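Local atomic coordinates of aspartate aminotransferase (Plasmodium falciparum, PDB entry 3K7Y), a protein that probably catalyses the reversible transfer of an amino group between aspartate and 2-oxoglutarate, using pyridoxal 5'-phosphate, to give oxaloacetate and glutamate. Residues 177-181 / 210-214; 123-129 / 144-149. The contacts are given in a common frame with arbitrary orientation. Residue numbers count along the deposited sequence, not the author numbering.

In the fold
Interactions 1 and 2 are parallel strand pairings in one mixed sheet, and they illustrate how side-chain chemistry varies with position in a sheet. Each joins the two strands of a beta-alpha-beta unit, and the units meet where strands 124-128 and 176-179 lie side by side: Ile178 N probably donates to Tyr126 O (3.0 Å), and Leu179 CD2 packs on Thr128 CG2 at 3.6 Å. Interaction 1 is buried, built largely from branched aliphatic residues and Phe212, with Gln180 and Asp213 at the cofactor end. Interaction 2 lies farther from the chain centre and is partly buried: its strand 145-149 is the more exposed, with Lys147 and Tyr148 open to solvent, whereas Leu125 to Thr128 are buried.

Interaction 1: 177-181 / 210-214; sequences VILQI and IIFDI. With PLP (pyridoxal-5'-phosphate), chain B.
Residues 177-179 and 210-214 run as parallel extended strands (axes 4.8 Å apart, crossing at -26°), pairing Val177 with Ile210, Ile178 with Ile211 and Leu179 with Phe212. Three backbone hydrogen bonds fix this register: Ile211 N to Val177 O (2.8 Å), Leu179 N to Ile211 O (3.0 Å) and Asp213 N to Leu179 O (2.8 Å). On one face Ile210 (mm rotamer) bends back, CD1 3.7 Å from Val177 CB and CG2 4.0 Å from Leu179 CD1, filling the hollow between them. Beyond the pairing, Ile181 CG2 meets the Phe212 ring edge 3.9 Å from CD2, and helix 229-235 covers both. On the other face Ile178 CG1 rests 4.2 Å from Ile211 CB. Gln180 and Asp213, side chains meeting CG to CB at 4.2 Å, bring both segments into the PLP pocket, characteristic of this beta-alpha-beta unit of a fold type I aminotransferase. Asp213 OD2 lies 2.7 Å from PLP N1; as in related enzymes, its carboxylate probably keeps the pyridine nitrogen protonated, strengthening the ring as an electron sink.

Interaction 2: 123-129 / 144-149; sequences ETLYVTN and FNLKYI
This is a parallel strand pairing towards one side of the large mixed sheet, where strand 124-128 lies between 176-179 and the longer strand 145-153. Both segments are extended, their axes 4.5 Å apart and crossing at -36°. The register runs from Thr124 opposite Asn145 to Thr128 opposite Ile149. Six backbone hydrogen bonds alternate in direction: Asn145 N to Glu123 O (2.9 Å), Leu125 N to Asn145 O (2.9 Å), Lys147 N to Leu125 O (3.0 Å), Val127 N to Lys147 O (2.9 Å), Ile149 N to Val127 O (2.9 Å) and Asn129 N to Ile149 O (2.7 Å). The chain between the strands folds as helix 133-140, making a beta-alpha-beta crossover of the kind from which this PLP-dependent domain is assembled. That helix packs on the face bearing Leu125 and Leu146. Here Leu125 places CD1 over the Phe144 ring in a CH-pi contact, 3.5 Å from the centroid; Lys118 adds a cation-pi contact to the same ring. Farther along, Val127 CB meets Leu146 CD1 at 4.0 Å, and Val127 CG1 meets Tyr148 CD1 at 3.9 Å. On the reverse face Tyr126 (chi1 m) sends its ring beside the Lys147 side chain, with CE1 3.4 Å from Lys147 CB, and its own CB touches Ile149 CD1 at 4.0 Å. Lys147 CD also lies 3.7 Å from Tyr126 CE1, so the aliphatic chain lies along the ring before its end leads away. Thr128 hydrogen-bonds through OG1 to Tyr184 OH.

Interaction 1: 177-181 / 210-214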
ATOM      1  N   VAL A 177      -1.032  -0.381 -24.787  1.00 59.56           N
ATOM      2  CA  VAL A 177      -0.931   1.080 -24.830  1.00 57.98           C
ATOM      3  C   VAL A 177      -1.641   1.731 -23.655  1.00 56.57           C
ATOM      4  O   VAL A 177      -2.753   1.341 -23.291  1.00 56.76           O
ATOM      5  CB  VAL A 177      -1.495   1.666 -26.151  1.00 58.53           C
ATOM      6  CG1 VAL A 177      -1.322   3.180 -26.191  1.00 58.10           C
ATOM      7  CG2 VAL A 177      -0.818   1.044 -27.335  1.00 58.99           C
ATOM      8  N   ILE A 178      -0.986   2.736 -23.076  1.00 55.22           N
ATOM      9  CA  ILE A 178      -1.545   3.540 -21.986  1.00 53.17           C
ATOM     10  C   ILE A 178      -2.108   4.856 -22.534  1.00 53.14           C
ATOM     11  O   ILE A 178      -1.411   5.618 -23.202  1.00 53.27           O
ATOM     12  CB  ILE A 178      -0.478   3.826 -20.916  1.00 52.15           C
ATOM     13  CG1 ILE A 178      -0.081   2.534 -20.204  1.00 50.80           C
ATOM     14  CG2 ILE A 178      -0.975   4.861 -19.923  1.00 51.40           C
ATOM     15  CD1 ILE A 178       1.356   2.527 -19.712  1.00 49.61           C
ATOM     16  N   LEU A 179      -3.378   5.111 -22.260  1.00 52.80           N
ATOM     17  CA  LEU A 179      -4.016   6.313 -22.748  1.00 53.01           C
ATOM     18  C   LEU A 179      -4.593   7.105 -21.606  1.00 52.95           C
ATOM     19  O   LEU A 179      -5.266   6.555 -20.700  1.00 53.01           O
ATOM     20  CB  LEU A 179      -5.125   5.992 -23.749  1.00 53.47           C
ATOM     21  CG  LEU A 179      -4.683   5.488 -25.119  1.00 54.93           C
ATOM     22  CD1 LEU A 179      -5.875   5.083 -25.962  1.00 55.66           C
ATOM     23  CD2 LEU A 179      -3.818   6.514 -25.869  1.00 57.03           C
ATOM     24  N   GLN A 180      -4.305   8.401 -21.658  1.00 52.92           N
ATOM     25  CA  GLN A 180      -4.998   9.403 -20.866  1.00 52.85           C
ATOM     26  C   GLN A 180      -5.898  10.119 -21.853  1.00 53.72           C
ATOM     27  O   GLN A 180      -5.420  10.852 -22.726  1.00 54.11           O
ATOM     28  CB  GLN A 180      -4.020  10.403 -20.257  1.00 52.57           C
ATOM     29  CG  GLN A 180      -3.004   9.844 -19.333  1.00 50.37           C
ATOM     30  CD  GLN A 180      -2.210  10.944 -18.662  1.00 51.96           C
ATOM     31  OE1 GLN A 180      -0.997  11.064 -18.860  1.00 52.84           O
ATOM     32  NE2 GLN A 180      -2.894  11.763 -17.857  1.00 51.95           N
ATOM     33  N   ILE A 181      -7.195   9.887 -21.721  1.00 54.16           N
ATOM     34  CA  ILE A 181      -8.162  10.367 -22.688  1.00 55.33           C
ATOM     35  C   ILE A 181      -8.749  11.709 -22.301  1.00 56.81           C
ATOM     36  O   ILE A 181      -9.369  12.380 -23.129  1.00 58.49           O
ATOM     37  CB  ILE A 181      -9.303   9.390 -22.818  1.00 55.57           C
ATOM     38  CG1 ILE A 181     -10.022   9.244 -21.479  1.00 54.65           C
ATOM     39  CG2 ILE A 181      -8.781   8.064 -23.318  1.00 56.04           C
ATOM     40  CD1 ILE A 181     -11.139   8.287 -21.515  1.00 55.42           C
ATOM     41  N   ILE A 210      -5.612  -1.982 -24.442  1.00 64.83           N
ATOM     42  CA  ILE A 210      -5.614  -0.621 -23.910  1.00 63.59           C
ATOM     43  C   ILE A 210      -5.733  -0.541 -22.372  1.00 62.95           C
ATOM     44  O   ILE A 210      -6.470  -1.299 -21.731  1.00 63.34           O
ATOM     45  CB  ILE A 210      -6.666   0.264 -24.638  1.00 63.93           C
ATOM     46  CG1 ILE A 210      -6.407   0.290 -26.157  1.00 63.91           C
ATOM     47  CG2 ILE A 210      -6.691   1.679 -24.065  1.00 62.91           C
ATOM     48  CD1 ILE A 210      -5.102   0.961 -26.611  1.00 61.88           C
ATOM     49  N   ILE A 211      -4.962   0.368 -21.787  1.00 61.95           N
ATOM     50  CA  ILE A 211      -5.026   0.625 -20.358  1.00 60.92           C
ATOM     51  C   ILE A 211      -5.360   2.089 -20.240  1.00 60.56           C
ATOM     52  O   ILE A 211      -4.572   2.936 -20.659  1.00 60.44           O
ATOM     53  CB  ILE A 211      -3.666   0.355 -19.631  1.00 60.41           C
ATOM     54  CG1 ILE A 211      -3.309  -1.141 -19.620  1.00 60.24           C
ATOM     55  CG2 ILE A 211      -3.693   0.928 -18.204  1.00 58.78           C
ATOM     56  CD1 ILE A 211      -2.675  -1.669 -20.912  1.00 60.89           C
ATOM     57  N   PHE A 212      -6.531   2.389 -19.698  1.00 60.51           N
ATOM     58  CA  PHE A 212      -6.931   3.770 -19.539  1.00 60.61           C
ATOM     59  C   PHE A 212      -6.457   4.279 -18.187  1.00 60.24           C
ATOM     60  O   PHE A 212      -6.629   3.597 -17.160  1.00 59.90           O
ATOM     61  CB  PHE A 212      -8.452   3.899 -19.644  1.00 61.47           C
ATOM     62  CG  PHE A 212      -9.011   3.467 -20.962  1.00 62.15           C
ATOM     63  CD1 PHE A 212      -9.395   2.138 -21.171  1.00 63.40           C
ATOM     64  CD2 PHE A 212      -9.163   4.380 -21.995  1.00 62.41           C
ATOM     65  CE1 PHE A 212      -9.925   1.723 -22.398  1.00 64.16           C
ATOM     66  CE2 PHE A 212      -9.687   3.978 -23.231  1.00 63.62           C
ATOM     67  CZ  PHE A 212     -10.072   2.644 -23.431  1.00 64.65           C
ATOM     68  N   ASP A 213      -5.861   5.467 -18.182  1.00 60.30           N
ATOM     69  CA  ASP A 213      -5.530   6.111 -16.918  1.00 60.85           C
ATOM     70  C   ASP A 213      -6.522   7.225 -16.568  1.00 61.50           C
ATOM     71  O   ASP A 213      -6.568   8.278 -17.221  1.00 62.35           O
ATOM     72  CB  ASP A 213      -4.100   6.644 -16.896  1.00 60.70           C
ATOM     73  CG  ASP A 213      -3.593   6.915 -15.471  1.00 62.82           C
ATOM     74  OD1 ASP A 213      -4.383   6.793 -14.484  1.00 65.65           O
ATOM     75  OD2 ASP A 213      -2.392   7.245 -15.332  1.00 64.13           O
ATOM     76  N   ILE A 214      -7.308   6.980 -15.521  1.00 61.34           N
ATOM     77  CA  ILE A 214      -8.328   7.922 -15.101  1.00 61.43           C
ATOM     78  C   ILE A 214      -8.046   8.443 -13.691  1.00 61.32           C
ATOM     79  O   ILE A 214      -8.452   7.836 -12.702  1.00 61.31           O
ATOM     80  CB  ILE A 214      -9.749   7.316 -15.262  1.00 61.73           C
ATOM     81  CG1 ILE A 214     -10.228   7.494 -16.692  1.00 61.79           C
ATOM     82  CG2 ILE A 214     -10.754   8.009 -14.372  1.00 62.71           C
ATOM     83  CD1 ILE A 214      -9.952   6.337 -17.551  1.00 62.19           C
TER
HETATM   84  N1  PLP B 406      -2.170   8.934 -13.214  1.00 59.51           N
HETATM   85  C2  PLP B 406      -2.124  10.282 -13.463  1.00 57.07           C
HETATM   86  C2A PLP B 406      -2.220  10.739 -14.869  1.00 55.74           C
HETATM   87  C3  PLP B 406      -2.001  11.178 -12.412  1.00 58.25           C
HETATM   88  O3  PLP B 406      -1.973  12.528 -12.659  1.00 58.49           O
HETATM   89  C4  PLP B 406      -1.912  10.703 -11.103  1.00 59.75           C
HETATM   90  C4A PLP B 406      -1.927  11.714  -9.996  1.00 62.37           C
HETATM   91  O4A PLP B 406      -3.007  12.018  -9.473  1.00 65.22           O
HETATM   92  C5  PLP B 406      -1.966   9.321 -10.834  1.00 60.08           C
HETATM   93  C6  PLP B 406      -2.088   8.446 -11.916  1.00 60.52           C
HETATM   94  C5A PLP B 406      -1.861   8.697  -9.440  1.00 59.02           C
HETATM   95  O4P PLP B 406      -2.715   9.221  -8.438  1.00 57.43           O
HETATM   96  P   PLP B 406      -2.561   8.751  -6.895  1.00 56.10           P
HETATM   97  O1P PLP B 406      -3.870   8.849  -6.164  1.00 55.19           O
HETATM   98  O2P PLP B 406      -1.636   9.699  -6.181  1.00 56.20           O
HETATM   99  O3P PLP B 406      -2.074   7.320  -6.895  1.00 53.43           O

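Interaction 2: 123-129 / 144-149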
ATOM      1  N   GLU A 123       6.508  -7.427 -23.302  1.00 77.09           N
ATOM      2  CA  GLU A 123       7.895  -6.988 -23.345  1.00 76.57           C
ATOM      3  C   GLU A 123       8.037  -5.493 -23.601  1.00 74.48           C
ATOM      4  O   GLU A 123       9.085  -4.897 -23.321  1.00 74.38           O
ATOM      5  CB  GLU A 123       8.660  -7.771 -24.410  1.00 78.74           C
ATOM      6  CG  GLU A 123      10.158  -7.760 -24.196  1.00 82.08           C
ATOM      7  CD  GLU A 123      10.905  -8.428 -25.326  1.00 88.34           C
ATOM      8  OE1 GLU A 123      11.654  -7.719 -26.056  1.00 90.15           O
ATOM      9  OE2 GLU A 123      10.739  -9.664 -25.486  1.00 90.54           O
ATOM     10  N   THR A 124       6.967  -4.893 -24.112  1.00 71.96           N
ATOM     11  CA  THR A 124       7.009  -3.557 -24.664  1.00 69.56           C
ATOM     12  C   THR A 124       5.713  -2.860 -24.324  1.00 66.77           C
ATOM     13  O   THR A 124       4.644  -3.463 -24.430  1.00 67.14           O
ATOM     14  CB  THR A 124       7.089  -3.653 -26.185  1.00 71.31           C
ATOM     15  OG1 THR A 124       6.469  -4.881 -26.601  1.00 72.34           O
ATOM     16  CG2 THR A 124       8.535  -3.650 -26.671  1.00 72.38           C
ATOM     17  N   LEU A 125       5.801  -1.591 -23.923  1.00 63.76           N
ATOM     18  CA  LEU A 125       4.619  -0.758 -23.614  1.00 60.12           C
ATOM     19  C   LEU A 125       4.708   0.561 -24.333  1.00 58.62           C
ATOM     20  O   LEU A 125       5.745   1.222 -24.294  1.00 58.62           O
ATOM     21  CB  LEU A 125       4.495  -0.478 -22.114  1.00 58.76           C
ATOM     22  CG  LEU A 125       4.077  -1.633 -21.199  1.00 57.73           C
ATOM     23  CD1 LEU A 125       4.942  -1.624 -19.983  1.00 56.88           C
ATOM     24  CD2 LEU A 125       2.617  -1.574 -20.798  1.00 55.06           C
ATOM     25  N   TYR A 126       3.616   0.933 -24.992  1.00 56.67           N
ATOM     26  CA  TYR A 126       3.528   2.223 -25.636  1.00 55.27           C
ATOM     27  C   TYR A 126       2.875   3.272 -24.741  1.00 54.01           C
ATOM     28  O   TYR A 126       1.906   2.997 -24.004  1.00 53.23           O
ATOM     29  CB  TYR A 126       2.814   2.107 -26.976  1.00 55.82           C
ATOM     30  CG  TYR A 126       3.606   1.269 -27.947  1.00 56.35           C
ATOM     31  CD1 TYR A 126       4.665   1.814 -28.684  1.00 55.63           C
ATOM     32  CD2 TYR A 126       3.311  -0.072 -28.116  1.00 57.07           C
ATOM     33  CE1 TYR A 126       5.400   1.038 -29.558  1.00 56.98           C
ATOM     34  CE2 TYR A 126       4.040  -0.857 -28.985  1.00 59.34           C
ATOM     35  CZ  TYR A 126       5.081  -0.306 -29.704  1.00 59.27           C
ATOM     36  OH  TYR A 126       5.787  -1.140 -30.549  1.00 61.61           O
ATOM     37  N   VAL A 127       3.430   4.477 -24.810  1.00 52.89           N
ATOM     38  CA  VAL A 127       2.973   5.570 -23.987  1.00 51.54           C
ATOM     39  C   VAL A 127       2.847   6.792 -24.902  1.00 51.71           C
ATOM     40  O   VAL A 127       3.613   6.919 -25.846  1.00 52.60           O
ATOM     41  CB  VAL A 127       3.946   5.747 -22.793  1.00 50.75           C
ATOM     42  CG1 VAL A 127       4.973   6.810 -23.055  1.00 51.45           C
ATOM     43  CG2 VAL A 127       3.198   6.059 -21.551  1.00 50.68           C
ATOM     44  N   THR A 128       1.867   7.665 -24.686  1.00 51.26           N
ATOM     45  CA  THR A 128       1.702   8.800 -25.621  1.00 52.00           C
ATOM     46  C   THR A 128       2.669   9.916 -25.247  1.00 52.68           C
ATOM     47  O   THR A 128       2.895  10.163 -24.066  1.00 52.44           O
ATOM     48  CB  THR A 128       0.231   9.359 -25.716  1.00 51.66           C
ATOM     49  OG1 THR A 128      -0.242   9.789 -24.429  1.00 50.67           O
ATOM     50  CG2 THR A 128      -0.728   8.327 -26.281  1.00 50.68           C
ATOM     51  N   ASN A 129       3.249  10.585 -26.235  1.00 54.03           N
ATOM     52  CA  ASN A 129       4.199  11.647 -25.934  1.00 55.08           C
ATOM     53  C   ASN A 129       3.543  13.003 -25.809  1.00 55.42           C
ATOM     54  O   ASN A 129       2.747  13.363 -26.663  1.00 56.40           O
ATOM     55  CB  ASN A 129       5.316  11.711 -26.964  1.00 56.27           C
ATOM     56  CG  ASN A 129       6.221  12.889 -26.733  1.00 58.36           C
ATOM     57  OD1 ASN A 129       5.868  14.016 -27.074  1.00 62.80           O
ATOM     58  ND2 ASN A 129       7.381  12.653 -26.132  1.00 59.16           N
ATOM     59  N   PHE A 144      10.743  -3.130 -18.920  1.00 57.98           N
ATOM     60  CA  PHE A 144       9.929  -3.214 -20.114  1.00 58.70           C
ATOM     61  C   PHE A 144      10.635  -2.301 -21.119  1.00 60.40           C
ATOM     62  O   PHE A 144      11.404  -1.418 -20.719  1.00 60.36           O
ATOM     63  CB  PHE A 144       8.555  -2.597 -19.874  1.00 57.47           C
ATOM     64  CG  PHE A 144       7.594  -3.429 -19.057  1.00 55.80           C
ATOM     65  CD1 PHE A 144       6.917  -4.499 -19.625  1.00 55.30           C
ATOM     66  CD2 PHE A 144       7.278  -3.062 -17.739  1.00 54.10           C
ATOM     67  CE1 PHE A 144       6.001  -5.225 -18.875  1.00 54.22           C
ATOM     68  CE2 PHE A 144       6.359  -3.785 -16.980  1.00 51.64           C
ATOM     69  CZ  PHE A 144       5.731  -4.860 -17.541  1.00 53.58           C
ATOM     70  N   ASN A 145      10.380  -2.501 -22.414  1.00 62.07           N
ATOM     71  CA  ASN A 145      10.799  -1.534 -23.417  1.00 63.60           C
ATOM     72  C   ASN A 145       9.764  -0.474 -23.368  1.00 62.83           C
ATOM     73  O   ASN A 145       8.587  -0.784 -23.393  1.00 62.49           O
ATOM     74  CB  ASN A 145      10.789  -2.123 -24.818  1.00 65.04           C
ATOM     75  CG  ASN A 145      11.808  -3.212 -25.001  1.00 67.73           C
ATOM     76  OD1 ASN A 145      12.901  -3.167 -24.418  1.00 68.10           O
ATOM     77  ND2 ASN A 145      11.460  -4.211 -25.816  1.00 69.60           N
ATOM     78  N   LEU A 146      10.187   0.776 -23.269  1.00 63.56           N
ATOM     79  CA  LEU A 146       9.240   1.880 -23.297  1.00 63.44           C
ATOM     80  C   LEU A 146       9.353   2.579 -24.631  1.00 65.00           C
ATOM     81  O   LEU A 146      10.437   3.077 -24.991  1.00 66.18           O
ATOM     82  CB  LEU A 146       9.468   2.886 -22.155  1.00 62.56           C
ATOM     83  CG  LEU A 146       8.432   4.026 -22.150  1.00 61.49           C
ATOM     84  CD1 LEU A 146       7.058   3.505 -21.753  1.00 60.04           C
ATOM     85  CD2 LEU A 146       8.824   5.196 -21.249  1.00 61.85           C
ATOM     86  N   LYS A 147       8.234   2.616 -25.357  1.00 65.31           N
ATOM     87  CA  LYS A 147       8.186   3.316 -26.633  1.00 66.50           C
ATOM     88  C   LYS A 147       7.125   4.399 -26.635  1.00 65.92           C
ATOM     89  O   LYS A 147       6.114   4.280 -25.926  1.00 65.08           O
ATOM     90  CB  LYS A 147       7.992   2.331 -27.776  1.00 67.62           C
ATOM     91  CG  LYS A 147       9.206   1.448 -27.974  1.00 69.69           C
ATOM     92  CD  LYS A 147       8.947   0.314 -28.938  1.00 71.88           C
ATOM     93  CE  LYS A 147      10.254  -0.354 -29.259  1.00 74.35           C
ATOM     94  NZ  LYS A 147      11.277   0.685 -29.581  1.00 75.33           N
ATOM     95  N   TYR A 148       7.368   5.446 -27.432  1.00 66.57           N
ATOM     96  CA  TYR A 148       6.530   6.646 -27.439  1.00 66.45           C
ATOM     97  C   TYR A 148       5.743   6.794 -28.713  1.00 66.98           C
ATOM     98  O   TYR A 148       6.304   6.665 -29.786  1.00 68.47           O
ATOM     99  CB  TYR A 148       7.373   7.909 -27.252  1.00 66.95           C
ATOM    100  CG  TYR A 148       8.130   7.957 -25.948  1.00 67.19           C
ATOM    101  CD1 TYR A 148       7.753   8.841 -24.925  1.00 66.40           C
ATOM    102  CD2 TYR A 148       9.224   7.113 -25.730  1.00 67.31           C
ATOM    103  CE1 TYR A 148       8.456   8.877 -23.720  1.00 66.63           C
ATOM    104  CE2 TYR A 148       9.926   7.140 -24.542  1.00 67.59           C
ATOM    105  CZ  TYR A 148       9.547   8.021 -23.539  1.00 67.39           C
ATOM    106  OH  TYR A 148      10.268   8.024 -22.367  1.00 67.34           O
ATOM    107  N   ILE A 149       4.451   7.089 -28.572  1.00 66.47           N
ATOM    108  CA  ILE A 149       3.555   7.430 -29.683  1.00 67.10           C
ATOM    109  C   ILE A 149       3.402   8.960 -29.775  1.00 67.08           C
ATOM    110  O   ILE A 149       3.244   9.625 -28.740  1.00 66.87           O
ATOM    111  CB  ILE A 149       2.149   6.799 -29.472  1.00 66.73           C
ATOM    112  CG1 ILE A 149       2.194   5.291 -29.694  1.00 67.75           C
ATOM    113  CG2 ILE A 149       1.104   7.385 -30.412  1.00 67.01           C
ATOM    114  CD1 ILE A 149       0.838   4.614 -29.462  1.00 69.03           C
TER